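Local coordinates for protein Pbp related beta-lactamase (Pyrococcus abyssi, PDB 2QMI) that probably hydrolyses peptides as a member of the penicillin-binding protein and beta-lactamase family, assembling into a self-compartmentalizing octamer, at residues T65-M70 with S257-E262; M70-E75 with K170-V175; R361-V366 with D386-R391; N293-K298 with K352-I357; T53-G58 with G307-Y312. All coordinates share one frame; numbering follows the deposited sequence.

In the fold
Interactions 1, 2 and 5 lie in the beta-lactamase-type part of the chain. Interactions 1 and 2 have centres about 10 Å apart and share Met-70 on helix 61-74. Strand 55-56 of interaction 5 comes just before that helix, and interaction 5 spans the chain stretch that holds both. Interactions 4 and 5 reach neighbouring strands of one sheet, 297-305 and 310-316, with centres about 24 Å apart. Interaction 4 joins that part to the start of helix 355-364. Interaction 3 takes up the end of the same helix, about 22 Å further on between centres, and sets it against the C-terminal barrel. The helix thus links the two parts of the subunit.

Interaction 1 (T65-M70 with S257-E262); sequences TALAIM and SIVSKE
Leu-67 and Met-70 of helix 61-74 pack against Ile-258 and Val-259, just ahead of helix 261-267. Helix 61-74 begins within what looks like the SxxK motif (Ser-59, Lys-62) of the penicillin-binding protein and beta-lactamase fold, in which such a helix lies among the other helices of the domain. The contact between the two segments is apolar and buried. Leu-67 and Val-259 carry most of it. The CG of Leu-67 is anti to the backbone N (chi1 -174°), which carries both methyls out to the other segment. Leu-67 CD1 meets Val-259 CG2 at 3.9 Å. Leu-67 CD2 meets Ile-258 CG2 at 4.0 Å, and these two side chains cross at about a right angle. Val-259 also uses its second methyl: Val-259 CG1 lies 4.2 Å from Met-70 CB. The rest of Met-70 bends away, towards Tyr-263 and Met-267 of helix 261-267. Ile-188 of helix 180-189 touches both Leu-67 and Ile-258 and extends the apolar cluster.

The polar groups lie beside this patch. Ser-260 stands at the N-cap position of helix 261-267, but its OG is bonded to Glu-74 OE2 at the end of helix 61-74. That bond ties the two helix ends together. On the exposed side, Lys-261 NZ forms a salt bridge with Glu-262 OE2 at 2.6 Å, using the syn lone pair of that oxygen.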
# COMPACT_ATOMS: atom_id res chain seq x y z
N THR A 65 -34.44 -2.49 39.07
CA THR A 65 -35.42 -1.48 38.74
C THR A 65 -36.83 -2.04 38.91
O THR A 65 -37.73 -1.35 39.42
CB THR A 65 -35.25 -0.99 37.29
OG1 THR A 65 -34.00 -0.31 37.16
CG2 THR A 65 -36.39 -0.05 36.90
N ALA A 66 -37.04 -3.28 38.47
CA ALA A 66 -38.35 -3.91 38.57
C ALA A 66 -38.74 -4.15 40.03
O ALA A 66 -39.91 -4.05 40.39
CB ALA A 66 -38.36 -5.23 37.81
N LEU A 67 -37.75 -4.46 40.86
CA LEU A 67 -38.00 -4.71 42.27
C LEU A 67 -38.45 -3.41 42.94
O LEU A 67 -39.42 -3.41 43.70
CB LEU A 67 -36.73 -5.24 42.95
CG LEU A 67 -36.84 -5.70 44.41
CD1 LEU A 67 -37.88 -6.81 44.55
CD2 LEU A 67 -35.49 -6.20 44.89
N ALA A 68 -37.75 -2.32 42.66
CA ALA A 68 -38.10 -1.02 43.22
C ALA A 68 -39.56 -0.72 42.90
O ALA A 68 -40.31 -0.24 43.75
CB ALA A 68 -37.21 0.06 42.65
N ILE A 69 -39.95 -1.01 41.66
CA ILE A 69 -41.31 -0.79 41.20
C ILE A 69 -42.30 -1.63 42.00
O ILE A 69 -43.38 -1.16 42.34
CB ILE A 69 -41.47 -1.14 39.70
CG1 ILE A 69 -40.71 -0.11 38.84
CG2 ILE A 69 -42.94 -1.18 39.32
CD1 ILE A 69 -41.29 1.31 38.86
N MET A 70 -41.93 -2.88 42.29
CA MET A 70 -42.81 -3.77 43.06
C MET A 70 -43.02 -3.20 44.45
O MET A 70 -44.13 -3.24 44.99
CB MET A 70 -42.20 -5.17 43.18
CG MET A 70 -42.10 -5.97 41.88
SD MET A 70 -43.70 -6.43 41.15
CE MET A 70 -43.91 -5.10 39.97
N SER A 257 -37.64 -9.13 52.92
CA SER A 257 -37.02 -7.93 53.46
C SER A 257 -37.31 -6.71 52.57
O SER A 257 -37.26 -5.57 53.05
CB SER A 257 -35.50 -8.09 53.56
OG SER A 257 -35.12 -9.18 54.38
N ILE A 258 -37.59 -6.94 51.29
CA ILE A 258 -37.85 -5.85 50.35
C ILE A 258 -39.31 -5.76 49.93
O ILE A 258 -39.89 -4.68 49.89
CB ILE A 258 -36.98 -6.00 49.06
CG1 ILE A 258 -35.56 -6.45 49.44
CG2 ILE A 258 -36.92 -4.66 48.30
CD1 ILE A 258 -34.87 -5.56 50.43
N VAL A 259 -39.89 -6.91 49.59
CA VAL A 259 -41.29 -6.99 49.18
C VAL A 259 -41.84 -8.35 49.59
O VAL A 259 -41.09 -9.28 49.86
CB VAL A 259 -41.46 -6.87 47.63
CG1 VAL A 259 -40.91 -5.54 47.13
CG2 VAL A 259 -40.77 -8.04 46.93
N SER A 260 -43.17 -8.45 49.62
CA SER A 260 -43.84 -9.71 49.95
C SER A 260 -43.60 -10.71 48.83
O SER A 260 -43.35 -10.34 47.68
CB SER A 260 -45.35 -9.48 50.13
OG SER A 260 -45.61 -8.65 51.24
N LYS A 261 -43.70 -11.99 49.17
CA LYS A 261 -43.49 -13.09 48.24
C LYS A 261 -44.44 -13.04 47.05
O LYS A 261 -44.11 -13.50 45.96
CB LYS A 261 -43.64 -14.42 48.97
CG LYS A 261 -44.91 -14.52 49.82
CD LYS A 261 -44.85 -15.73 50.74
CE LYS A 261 -45.89 -15.62 51.86
NZ LYS A 261 -47.28 -15.54 51.32
N GLU A 262 -45.62 -12.48 47.27
CA GLU A 262 -46.61 -12.38 46.20
C GLU A 262 -46.03 -11.54 45.06
O GLU A 262 -46.36 -11.75 43.90
CB GLU A 262 -47.89 -11.73 46.71
CG GLU A 262 -48.72 -12.58 47.69
CD GLU A 262 -47.92 -13.09 48.89
OE1 GLU A 262 -47.15 -12.30 49.49
OE2 GLU A 262 -48.08 -14.28 49.23

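Interaction 2 (M70-E75 with K170-V175); sequences MKLVEE and KIIEKV
Ile-172 and Val-175 receive one methyl of Leu-72, where helix 162-176 runs beside the end of helix 61-74. At the start of segment 170-175, Lys-170 is turned to its own helix. Lys-170 NZ makes a salt bridge with Glu-173 OE1 at 2.5 Å, and Glu-137 is a second partner. Ile-172 comes next. Leu-72 CD1 lies 4.2 Å from Ile-172 CA, so it rests on the backbone as well as on the side chain, whose CG1 is 4.3 Å away. Ile-172 also touches Thr-65, Ala-68 and Ile-69, further back on helix 61-74. Glu-173 points away from Leu-72, and its OE2 takes the backbone N-H of Tyr-180. Val-175, one turn after Ile-172, brings CG1 to 4.3 Å from the same Leu-72 CD1. Phe-87 touches Val-175 too.

With CG anti to the carbonyl carbon (chi1 -62°), the side chain of Leu-72 heads for helix 162-176, and CD1 is the atom that arrives. Within its own segment, Lys-71 NZ forms a salt bridge with Glu-75 OE2 at 2.7 Å, just past the end of helix 61-74. No salt bridge joins the two segments; what joins them is dispersion and the burial of hydrocarbon.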
# COMPACT_ATOMS: atom_id res chain seq x y z
N MET A 70 -41.93 -2.88 42.29
CA MET A 70 -42.81 -3.77 43.06
C MET A 70 -43.02 -3.20 44.45
O MET A 70 -44.13 -3.24 44.99
CB MET A 70 -42.20 -5.17 43.18
CG MET A 70 -42.10 -5.97 41.88
SD MET A 70 -43.70 -6.43 41.15
CE MET A 70 -43.91 -5.10 39.97
N LYS A 71 -41.95 -2.68 45.04
CA LYS A 71 -42.01 -2.11 46.38
C LYS A 71 -43.00 -0.95 46.43
O LYS A 71 -43.94 -0.95 47.23
CB LYS A 71 -40.62 -1.64 46.81
CG LYS A 71 -40.50 -1.39 48.31
CD LYS A 71 -39.05 -1.26 48.73
CE LYS A 71 -38.93 -1.06 50.22
NZ LYS A 71 -39.65 0.17 50.64
N LEU A 72 -42.78 0.03 45.55
CA LEU A 72 -43.65 1.20 45.50
C LEU A 72 -45.11 0.82 45.24
O LEU A 72 -46.01 1.49 45.72
CB LEU A 72 -43.15 2.17 44.42
CG LEU A 72 -41.74 2.73 44.65
CD1 LEU A 72 -41.29 3.50 43.42
CD2 LEU A 72 -41.75 3.62 45.89
N VAL A 73 -45.33 -0.26 44.50
CA VAL A 73 -46.69 -0.72 44.22
C VAL A 73 -47.31 -1.31 45.49
O VAL A 73 -48.45 -1.02 45.86
CB VAL A 73 -46.70 -1.78 43.10
CG1 VAL A 73 -48.12 -2.29 42.86
CG2 VAL A 73 -46.15 -1.17 41.82
N GLU A 74 -46.53 -2.15 46.16
CA GLU A 74 -46.96 -2.77 47.39
C GLU A 74 -47.26 -1.74 48.46
O GLU A 74 -48.09 -1.97 49.34
CB GLU A 74 -45.88 -3.72 47.89
CG GLU A 74 -46.03 -4.11 49.33
CD GLU A 74 -45.39 -5.44 49.62
OE1 GLU A 74 -44.23 -5.65 49.18
OE2 GLU A 74 -46.04 -6.28 50.28
N GLU A 75 -46.58 -0.60 48.41
CA GLU A 75 -46.79 0.46 49.38
C GLU A 75 -47.83 1.47 48.90
O GLU A 75 -48.03 2.53 49.50
CB GLU A 75 -45.46 1.15 49.69
CG GLU A 75 -44.60 0.39 50.70
CD GLU A 75 -43.13 0.80 50.68
OE1 GLU A 75 -42.83 1.96 50.34
OE2 GLU A 75 -42.27 -0.05 51.02
N LYS A 170 -37.34 6.95 35.88
CA LYS A 170 -37.90 8.28 36.10
C LYS A 170 -39.19 8.19 36.91
O LYS A 170 -39.49 9.05 37.73
CB LYS A 170 -38.17 8.95 34.75
CG LYS A 170 -38.65 10.40 34.85
CD LYS A 170 -37.71 11.22 35.71
CE LYS A 170 -36.30 11.23 35.15
NZ LYS A 170 -35.34 11.84 36.13
N ILE A 171 -39.96 7.13 36.67
CA ILE A 171 -41.20 6.91 37.41
C ILE A 171 -40.85 6.70 38.88
O ILE A 171 -41.55 7.19 39.77
CB ILE A 171 -41.95 5.69 36.85
CG1 ILE A 171 -42.52 6.04 35.47
CG2 ILE A 171 -43.05 5.26 37.80
CD1 ILE A 171 -43.29 4.93 34.81
N ILE A 172 -39.76 5.99 39.13
CA ILE A 172 -39.32 5.73 40.49
C ILE A 172 -38.99 7.03 41.21
O ILE A 172 -39.34 7.21 42.38
CB ILE A 172 -38.09 4.80 40.49
CG1 ILE A 172 -38.53 3.38 40.13
CG2 ILE A 172 -37.36 4.87 41.83
CD1 ILE A 172 -37.40 2.37 40.02
N GLU A 173 -38.32 7.95 40.52
CA GLU A 173 -37.97 9.22 41.13
C GLU A 173 -39.24 10.05 41.35
O GLU A 173 -39.42 10.68 42.39
CB GLU A 173 -36.99 9.99 40.25
CG GLU A 173 -35.76 9.19 39.82
CD GLU A 173 -34.67 10.06 39.24
OE1 GLU A 173 -34.99 11.01 38.49
OE2 GLU A 173 -33.48 9.80 39.53
N LYS A 174 -40.11 10.04 40.35
CA LYS A 174 -41.36 10.79 40.41
C LYS A 174 -42.18 10.37 41.63
O LYS A 174 -42.71 11.22 42.35
CB LYS A 174 -42.17 10.56 39.14
CG LYS A 174 -43.59 11.14 39.19
CD LYS A 174 -43.57 12.66 39.26
CE LYS A 174 -44.97 13.22 39.44
NZ LYS A 174 -44.94 14.71 39.52
N VAL A 175 -42.26 9.07 41.87
CA VAL A 175 -43.05 8.55 42.99
C VAL A 175 -42.36 8.55 44.35
O VAL A 175 -43.00 8.88 45.34
CB VAL A 175 -43.55 7.12 42.68
CG1 VAL A 175 -44.24 6.54 43.90
CG2 VAL A 175 -44.52 7.16 41.50

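Interaction 3 (R361-V366 with D386-R391); sequences RILKKV and DVVYLR
Two first torsions bring Leu-363 and Val-388 together. Leu-363 has CG anti to the carbonyl carbon (chi1 -69°), which sends CD2 towards the strand. Val-388 has CG1 anti to the backbone N (chi1 -178°), and its two methyls spread to meet two different residues of segment 361-366. Val-388 CG2 meets Leu-363 CD2 at 3.9 Å. Val-388 CG1 meets Val-366 CG1 at 4.1 Å, with these two side chains crossing at about a right angle. Val-388 is therefore touched by two residues of segment 361-366, three apart in sequence.

All three residues are buried and apolar. Ile-413 of strand 412-419 touches Leu-363 and Val-366, and Val-381 of strand 378-384 touches Val-366 and Val-388. The opposite face of strand 387-392 looks outward: Val-387 and Tyr-389 pack on Pro-402 of a neighbouring subunit. Asp-386, ahead of the strand, is paired with Arg-359 on the helix.

One strand thus serves both the interior of the subunit and a contact of the octamer. The arrangement is that of the C-terminal end of a helix set against the core residues of an eight-stranded antiparallel up-and-down barrel, resembling the lipocalin type.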
# COMPACT_ATOMS: atom_id res chain seq x y z
N ARG A 361 -18.75 -27.53 19.37
CA ARG A 361 -17.69 -28.53 19.27
C ARG A 361 -17.79 -29.31 17.97
O ARG A 361 -16.79 -29.53 17.29
CB ARG A 361 -17.74 -29.50 20.46
CG ARG A 361 -16.70 -30.61 20.38
CD ARG A 361 -16.69 -31.47 21.65
NE ARG A 361 -18.04 -31.86 22.06
CZ ARG A 361 -18.79 -32.75 21.43
NH1 ARG A 361 -18.33 -33.38 20.36
NH2 ARG A 361 -20.02 -33.01 21.86
N ILE A 362 -19.00 -29.74 17.61
CA ILE A 362 -19.21 -30.50 16.38
C ILE A 362 -18.91 -29.66 15.14
O ILE A 362 -18.27 -30.13 14.21
CB ILE A 362 -20.67 -31.03 16.28
CG1 ILE A 362 -20.99 -31.91 17.50
CG2 ILE A 362 -20.84 -31.84 15.00
CD1 ILE A 362 -19.93 -32.95 17.81
N LEU A 363 -19.36 -28.40 15.13
CA LEU A 363 -19.11 -27.52 13.99
C LEU A 363 -17.63 -27.22 13.80
O LEU A 363 -17.18 -27.04 12.66
CB LEU A 363 -19.86 -26.20 14.17
CG LEU A 363 -21.38 -26.29 14.06
CD1 LEU A 363 -22.01 -24.98 14.54
CD2 LEU A 363 -21.78 -26.59 12.61
N LYS A 364 -16.87 -27.15 14.89
CA LYS A 364 -15.44 -26.87 14.78
C LYS A 364 -14.74 -27.92 13.93
O LYS A 364 -13.73 -27.64 13.29
CB LYS A 364 -14.76 -26.83 16.15
CG LYS A 364 -14.85 -25.51 16.90
CD LYS A 364 -13.62 -25.34 17.82
CE LYS A 364 -13.74 -24.14 18.77
NZ LYS A 364 -14.64 -24.42 19.92
N LYS A 365 -15.29 -29.13 13.93
CA LYS A 365 -14.71 -30.23 13.16
C LYS A 365 -14.83 -30.06 11.64
O LYS A 365 -14.05 -30.62 10.88
CB LYS A 365 -15.40 -31.54 13.54
CG LYS A 365 -15.37 -31.92 15.02
CD LYS A 365 -16.02 -33.30 15.19
CE LYS A 365 -16.09 -33.76 16.65
NZ LYS A 365 -16.79 -35.08 16.73
N VAL A 366 -15.81 -29.27 11.22
CA VAL A 366 -16.08 -29.06 9.81
C VAL A 366 -15.25 -27.97 9.13
O VAL A 366 -15.23 -27.88 7.90
CB VAL A 366 -17.61 -28.80 9.63
CG1 VAL A 366 -17.88 -27.88 8.47
CG2 VAL A 366 -18.32 -30.13 9.42
N ASP A 386 -23.48 -19.50 14.27
CA ASP A 386 -24.38 -20.59 13.92
C ASP A 386 -24.38 -20.96 12.43
O ASP A 386 -25.04 -21.91 12.02
CB ASP A 386 -25.80 -20.21 14.34
CG ASP A 386 -26.67 -21.42 14.58
OD1 ASP A 386 -26.86 -22.22 13.64
OD2 ASP A 386 -27.17 -21.56 15.72
N VAL A 387 -23.65 -20.20 11.61
CA VAL A 387 -23.64 -20.46 10.17
C VAL A 387 -22.34 -21.03 9.65
O VAL A 387 -21.25 -20.73 10.16
CB VAL A 387 -23.98 -19.16 9.39
CG1 VAL A 387 -23.77 -19.36 7.90
CG2 VAL A 387 -25.44 -18.77 9.66
N VAL A 388 -22.46 -21.89 8.65
CA VAL A 388 -21.29 -22.51 8.03
C VAL A 388 -21.13 -21.92 6.64
O VAL A 388 -22.07 -21.93 5.85
CB VAL A 388 -21.47 -24.04 7.91
CG1 VAL A 388 -20.21 -24.66 7.32
CG2 VAL A 388 -21.79 -24.64 9.28
N TYR A 389 -19.94 -21.40 6.35
CA TYR A 389 -19.69 -20.80 5.05
C TYR A 389 -18.75 -21.65 4.21
O TYR A 389 -17.70 -22.08 4.68
CB TYR A 389 -19.08 -19.41 5.20
CG TYR A 389 -20.04 -18.34 5.70
CD1 TYR A 389 -20.07 -17.97 7.05
CD2 TYR A 389 -20.90 -17.70 4.82
CE1 TYR A 389 -20.94 -16.97 7.51
CE2 TYR A 389 -21.78 -16.71 5.26
CZ TYR A 389 -21.79 -16.35 6.60
OH TYR A 389 -22.67 -15.37 7.01
N LEU A 390 -19.14 -21.89 2.96
CA LEU A 390 -18.32 -22.65 2.03
C LEU A 390 -17.86 -21.70 0.92
O LEU A 390 -18.68 -21.19 0.16
CB LEU A 390 -19.13 -23.80 1.43
CG LEU A 390 -18.43 -24.67 0.39
CD1 LEU A 390 -17.11 -25.19 0.96
CD2 LEU A 390 -19.34 -25.81 -0.00
N ARG A 391 -16.55 -21.46 0.83
CA ARG A 391 -16.03 -20.56 -0.19
C ARG A 391 -15.02 -21.23 -1.12
O ARG A 391 -14.34 -22.19 -0.75
CB ARG A 391 -15.38 -19.34 0.46
CG ARG A 391 -15.13 -18.19 -0.52
CD ARG A 391 -14.05 -17.24 -0.02
NE ARG A 391 -12.79 -17.95 0.18
CZ ARG A 391 -11.63 -17.37 0.48
NH1 ARG A 391 -11.57 -16.04 0.61
NH2 ARG A 391 -10.54 -18.10 0.65

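Interaction 4 (N293-K298 with K352-I357); sequences NFLGEK and KELPFI
Ile-357 N donates to Leu-354 O at 2.9 Å, the bond that opens helix 355-364, while the Leu-354 side chain reaches across to Phe-294 and Leu-295. Leu-354 CD2 lies 4.1 Å from Phe-294 CE1, and the two side chains cross at a slant. Leu-354 CD2 is also 4.2 Å from Leu-295 CD1, these side chains crossing at about a right angle. Leu-295 CD1 sits in turn over one face of the Phe-294 ring, 3.6 Å above the plane and towards the rim. With CG anti to the backbone N (chi1 179°), the Phe-294 ring reaches towards Leu-354. The ring stands edge-to-face with that of Phe-279, which also touches Leu-295 and Leu-354.

Glu-353 lies at the outer side of the contact. Glu-353 OE1 comes no nearer than 4.2 Å to Leu-295 CG, so it only brushes hydrocarbon there.

Leu-295 and Gly-296 both have positive phi. Phe-294 N bonds to Glu-297 O, and Glu-297 N bonds to Phe-294 O, each at 3.0 Å. This is a tight beta-hairpin of weakly bonded strands, with a two-residue loop whose angles fit a type I' turn. The contact sets it, at the start of strand 297-305 of the large sheet, against the link between helices 350-353 and 355-364.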
# COMPACT_ATOMS: atom_id res chain seq x y z
N ASN A 293 -38.65 -24.63 30.23
CA ASN A 293 -38.14 -25.95 29.83
C ASN A 293 -36.62 -26.05 29.88
O ASN A 293 -35.99 -26.44 28.90
CB ASN A 293 -38.63 -26.26 28.42
CG ASN A 293 -40.14 -26.20 28.30
OD1 ASN A 293 -40.69 -25.65 27.34
ND2 ASN A 293 -40.83 -26.79 29.28
N PHE A 294 -36.03 -25.73 31.03
CA PHE A 294 -34.57 -25.79 31.17
C PHE A 294 -34.14 -27.07 31.87
O PHE A 294 -34.00 -27.09 33.10
CB PHE A 294 -34.07 -24.59 31.97
CG PHE A 294 -32.58 -24.59 32.19
CD1 PHE A 294 -31.71 -24.33 31.14
CD2 PHE A 294 -32.05 -24.88 33.44
CE1 PHE A 294 -30.33 -24.35 31.33
CE2 PHE A 294 -30.67 -24.91 33.64
CZ PHE A 294 -29.81 -24.64 32.58
N LEU A 295 -33.92 -28.13 31.10
CA LEU A 295 -33.50 -29.41 31.67
C LEU A 295 -34.50 -29.88 32.72
O LEU A 295 -34.12 -30.28 33.82
CB LEU A 295 -32.10 -29.29 32.30
CG LEU A 295 -30.92 -29.14 31.33
CD1 LEU A 295 -31.10 -27.88 30.50
CD2 LEU A 295 -29.60 -29.08 32.10
N GLY A 296 -35.78 -29.82 32.37
CA GLY A 296 -36.83 -30.24 33.29
C GLY A 296 -37.05 -29.33 34.48
O GLY A 296 -37.69 -29.73 35.45
N GLU A 297 -36.53 -28.11 34.43
CA GLU A 297 -36.70 -27.15 35.53
C GLU A 297 -37.15 -25.79 35.02
O GLU A 297 -37.07 -25.49 33.82
CB GLU A 297 -35.37 -26.97 36.27
CG GLU A 297 -34.74 -28.23 36.80
CD GLU A 297 -35.58 -28.91 37.87
OE1 GLU A 297 -36.32 -28.21 38.60
OE2 GLU A 297 -35.49 -30.15 37.98
N LYS A 298 -37.65 -24.95 35.93
CA LYS A 298 -38.06 -23.60 35.57
C LYS A 298 -36.90 -22.68 35.95
O LYS A 298 -36.58 -22.54 37.14
CB LYS A 298 -39.31 -23.16 36.34
CG LYS A 298 -39.87 -21.82 35.85
CD LYS A 298 -40.86 -21.20 36.83
CE LYS A 298 -41.40 -19.89 36.27
NZ LYS A 298 -42.30 -19.18 37.23
N LYS A 352 -23.78 -32.59 26.78
CA LYS A 352 -24.78 -33.26 25.95
C LYS A 352 -26.18 -32.65 26.02
O LYS A 352 -26.98 -32.81 25.09
CB LYS A 352 -24.88 -34.75 26.32
CG LYS A 352 -23.62 -35.56 26.04
CD LYS A 352 -23.86 -37.07 26.25
CE LYS A 352 -22.64 -37.90 25.84
NZ LYS A 352 -22.91 -39.38 25.86
N GLU A 353 -26.48 -31.96 27.12
CA GLU A 353 -27.80 -31.36 27.33
C GLU A 353 -27.93 -29.89 26.91
O GLU A 353 -29.04 -29.39 26.72
CB GLU A 353 -28.22 -31.50 28.80
CG GLU A 353 -28.26 -32.94 29.31
CD GLU A 353 -29.66 -33.53 29.28
OE1 GLU A 353 -30.51 -33.10 30.08
OE2 GLU A 353 -29.91 -34.44 28.45
N LEU A 354 -26.80 -29.19 26.80
CA LEU A 354 -26.83 -27.78 26.41
C LEU A 354 -26.46 -27.63 24.94
O LEU A 354 -25.29 -27.78 24.56
CB LEU A 354 -25.86 -26.97 27.27
CG LEU A 354 -26.15 -26.94 28.78
CD1 LEU A 354 -25.04 -26.18 29.48
CD2 LEU A 354 -27.52 -26.29 29.05
N PRO A 355 -27.44 -27.32 24.08
CA PRO A 355 -27.23 -27.16 22.64
C PRO A 355 -26.05 -26.29 22.22
O PRO A 355 -25.27 -26.69 21.36
CB PRO A 355 -28.58 -26.62 22.15
CG PRO A 355 -29.19 -26.00 23.38
CD PRO A 355 -28.82 -26.96 24.46
N PHE A 356 -25.91 -25.12 22.84
CA PHE A 356 -24.81 -24.24 22.48
C PHE A 356 -23.43 -24.84 22.74
O PHE A 356 -22.43 -24.32 22.25
CB PHE A 356 -24.92 -22.87 23.17
CG PHE A 356 -25.29 -22.94 24.64
CD1 PHE A 356 -26.61 -22.73 25.05
CD2 PHE A 356 -24.32 -23.16 25.61
CE1 PHE A 356 -26.95 -22.74 26.40
CE2 PHE A 356 -24.65 -23.17 26.97
CZ PHE A 356 -25.96 -22.96 27.36
N ILE A 357 -23.38 -25.93 23.49
CA ILE A 357 -22.09 -26.56 23.78
C ILE A 357 -21.66 -27.66 22.80
O ILE A 357 -20.52 -27.64 22.34
CB ILE A 357 -22.05 -27.10 25.22
CG1 ILE A 357 -22.29 -25.94 26.20
CG2 ILE A 357 -20.70 -27.74 25.51
CD1 ILE A 357 -22.27 -26.34 27.65

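Interaction 5 (T53-G58 with G307-Y312); sequences TIYGIG and GMYTGY
Tyr-309 lays the face of its ring on the backbone of Gly-56, and this is the tight part of the contact. Gly-56 N stands 3.6 Å above the ring plane, towards the rim, with Tyr-309 CG the ring atom closest to it. Gly-56 has no side chain, which leaves the ring room to lie directly on the peptide. Tyr-309 CB is also close, 3.7 Å from Gly-56 O. The torsion of Tyr-309, with CG anti to the carbonyl carbon (chi1 -64°), turns the ring over the other segment. Next to this, Tyr-309 CD1 meets Tyr-55 CB at 4.1 Å and lies at the edge of the Tyr-55 ring, near its plane. Tyr-309 OH bonds to Ala-211 O, and Tyr-55 OH bonds to Ser-49 and Ser-23.

The contact slackens beyond Tyr-309. Gly-56 O and Thr-310 O come only to 4.3 Å, two acceptors that cannot bond to each other. The Thr-310 side chain turns from the contact and gives its OG1 to Ser-329 O. This looser part is still buried.

Gly-58 directly precedes Ser-59 of the apparent SxxK motif, so the contact lies beside the probable active site. The two strands are not sheet partners. Strand 55-56 pairs with strand 238-239 and leads to helix 61-74. Strand 310-316 runs between strands 297-305 and 321-327 of the large antiparallel sheet, with helix 334-345 against Thr-310 and Tyr-312.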
# COMPACT_ATOMS: atom_id res chain seq x y z
N THR A 53 -13.67 -9.03 42.96
CA THR A 53 -13.56 -8.06 41.86
C THR A 53 -14.89 -7.53 41.33
O THR A 53 -15.86 -8.27 41.16
CB THR A 53 -12.70 -8.63 40.68
OG1 THR A 53 -12.70 -7.70 39.58
CG2 THR A 53 -13.26 -9.93 40.20
N ILE A 54 -14.93 -6.23 41.09
CA ILE A 54 -16.12 -5.56 40.61
C ILE A 54 -16.15 -5.35 39.09
O ILE A 54 -15.17 -4.89 38.50
CB ILE A 54 -16.28 -4.21 41.35
CG1 ILE A 54 -16.83 -4.48 42.76
CG2 ILE A 54 -17.18 -3.26 40.57
CD1 ILE A 54 -16.87 -3.27 43.65
N TYR A 55 -17.29 -5.69 38.48
CA TYR A 55 -17.50 -5.54 37.05
C TYR A 55 -18.82 -4.82 36.83
O TYR A 55 -19.62 -4.67 37.76
CB TYR A 55 -17.66 -6.90 36.35
CG TYR A 55 -16.57 -7.92 36.57
CD1 TYR A 55 -15.73 -8.30 35.52
CD2 TYR A 55 -16.45 -8.59 37.79
CE1 TYR A 55 -14.80 -9.33 35.68
CE2 TYR A 55 -15.52 -9.61 37.96
CZ TYR A 55 -14.70 -9.98 36.91
OH TYR A 55 -13.78 -10.99 37.09
N GLY A 56 -19.06 -4.38 35.60
CA GLY A 56 -20.32 -3.74 35.29
C GLY A 56 -21.27 -4.91 35.06
O GLY A 56 -20.83 -5.96 34.57
N ILE A 57 -22.55 -4.78 35.39
CA ILE A 57 -23.45 -5.90 35.19
C ILE A 57 -24.48 -5.70 34.09
O ILE A 57 -25.22 -6.62 33.75
CB ILE A 57 -24.19 -6.27 36.51
CG1 ILE A 57 -25.21 -5.19 36.88
CG2 ILE A 57 -23.18 -6.42 37.64
CD1 ILE A 57 -26.10 -5.58 38.05
N GLY A 58 -24.52 -4.49 33.54
CA GLY A 58 -25.47 -4.20 32.48
C GLY A 58 -26.93 -4.42 32.82
O GLY A 58 -27.38 -4.12 33.92
N GLY A 307 -20.81 -3.75 26.56
CA GLY A 307 -19.72 -3.76 25.61
C GLY A 307 -18.42 -4.32 26.17
O GLY A 307 -18.00 -5.40 25.78
N MET A 308 -17.79 -3.58 27.09
CA MET A 308 -16.54 -4.04 27.67
C MET A 308 -16.71 -4.90 28.93
O MET A 308 -15.74 -5.41 29.46
CB MET A 308 -15.62 -2.84 27.99
CG MET A 308 -16.00 -2.04 29.22
SD MET A 308 -17.41 -0.97 28.99
CE MET A 308 -18.65 -1.97 29.40
N TYR A 309 -17.95 -5.04 29.40
CA TYR A 309 -18.26 -5.88 30.57
C TYR A 309 -19.55 -6.61 30.24
O TYR A 309 -20.42 -6.05 29.59
CB TYR A 309 -18.53 -5.05 31.84
CG TYR A 309 -17.40 -4.22 32.41
CD1 TYR A 309 -16.30 -4.81 33.04
CD2 TYR A 309 -17.45 -2.83 32.34
CE1 TYR A 309 -15.29 -4.02 33.60
CE2 TYR A 309 -16.45 -2.03 32.89
CZ TYR A 309 -15.37 -2.62 33.51
OH TYR A 309 -14.39 -1.81 34.03
N THR A 310 -19.67 -7.86 30.67
CA THR A 310 -20.89 -8.64 30.44
C THR A 310 -21.14 -9.50 31.68
O THR A 310 -20.24 -9.72 32.48
CB THR A 310 -20.81 -9.57 29.20
OG1 THR A 310 -19.80 -10.58 29.40
CG2 THR A 310 -20.48 -8.77 27.95
N GLY A 311 -22.38 -9.97 31.84
CA GLY A 311 -22.69 -10.78 32.99
C GLY A 311 -23.99 -11.55 32.87
O GLY A 311 -24.73 -11.39 31.90
N TYR A 312 -24.27 -12.38 33.87
CA TYR A 312 -25.49 -13.17 33.91
C TYR A 312 -25.75 -13.68 35.32
O TYR A 312 -24.82 -14.02 36.05
CB TYR A 312 -25.38 -14.36 32.97
CG TYR A 312 -26.66 -15.16 32.86
CD1 TYR A 312 -27.70 -14.74 32.02
CD2 TYR A 312 -26.85 -16.33 33.60
CE1 TYR A 312 -28.88 -15.45 31.93
CE2 TYR A 312 -28.03 -17.06 33.51
CZ TYR A 312 -29.04 -16.61 32.67
OH TYR A 312 -30.22 -17.33 32.57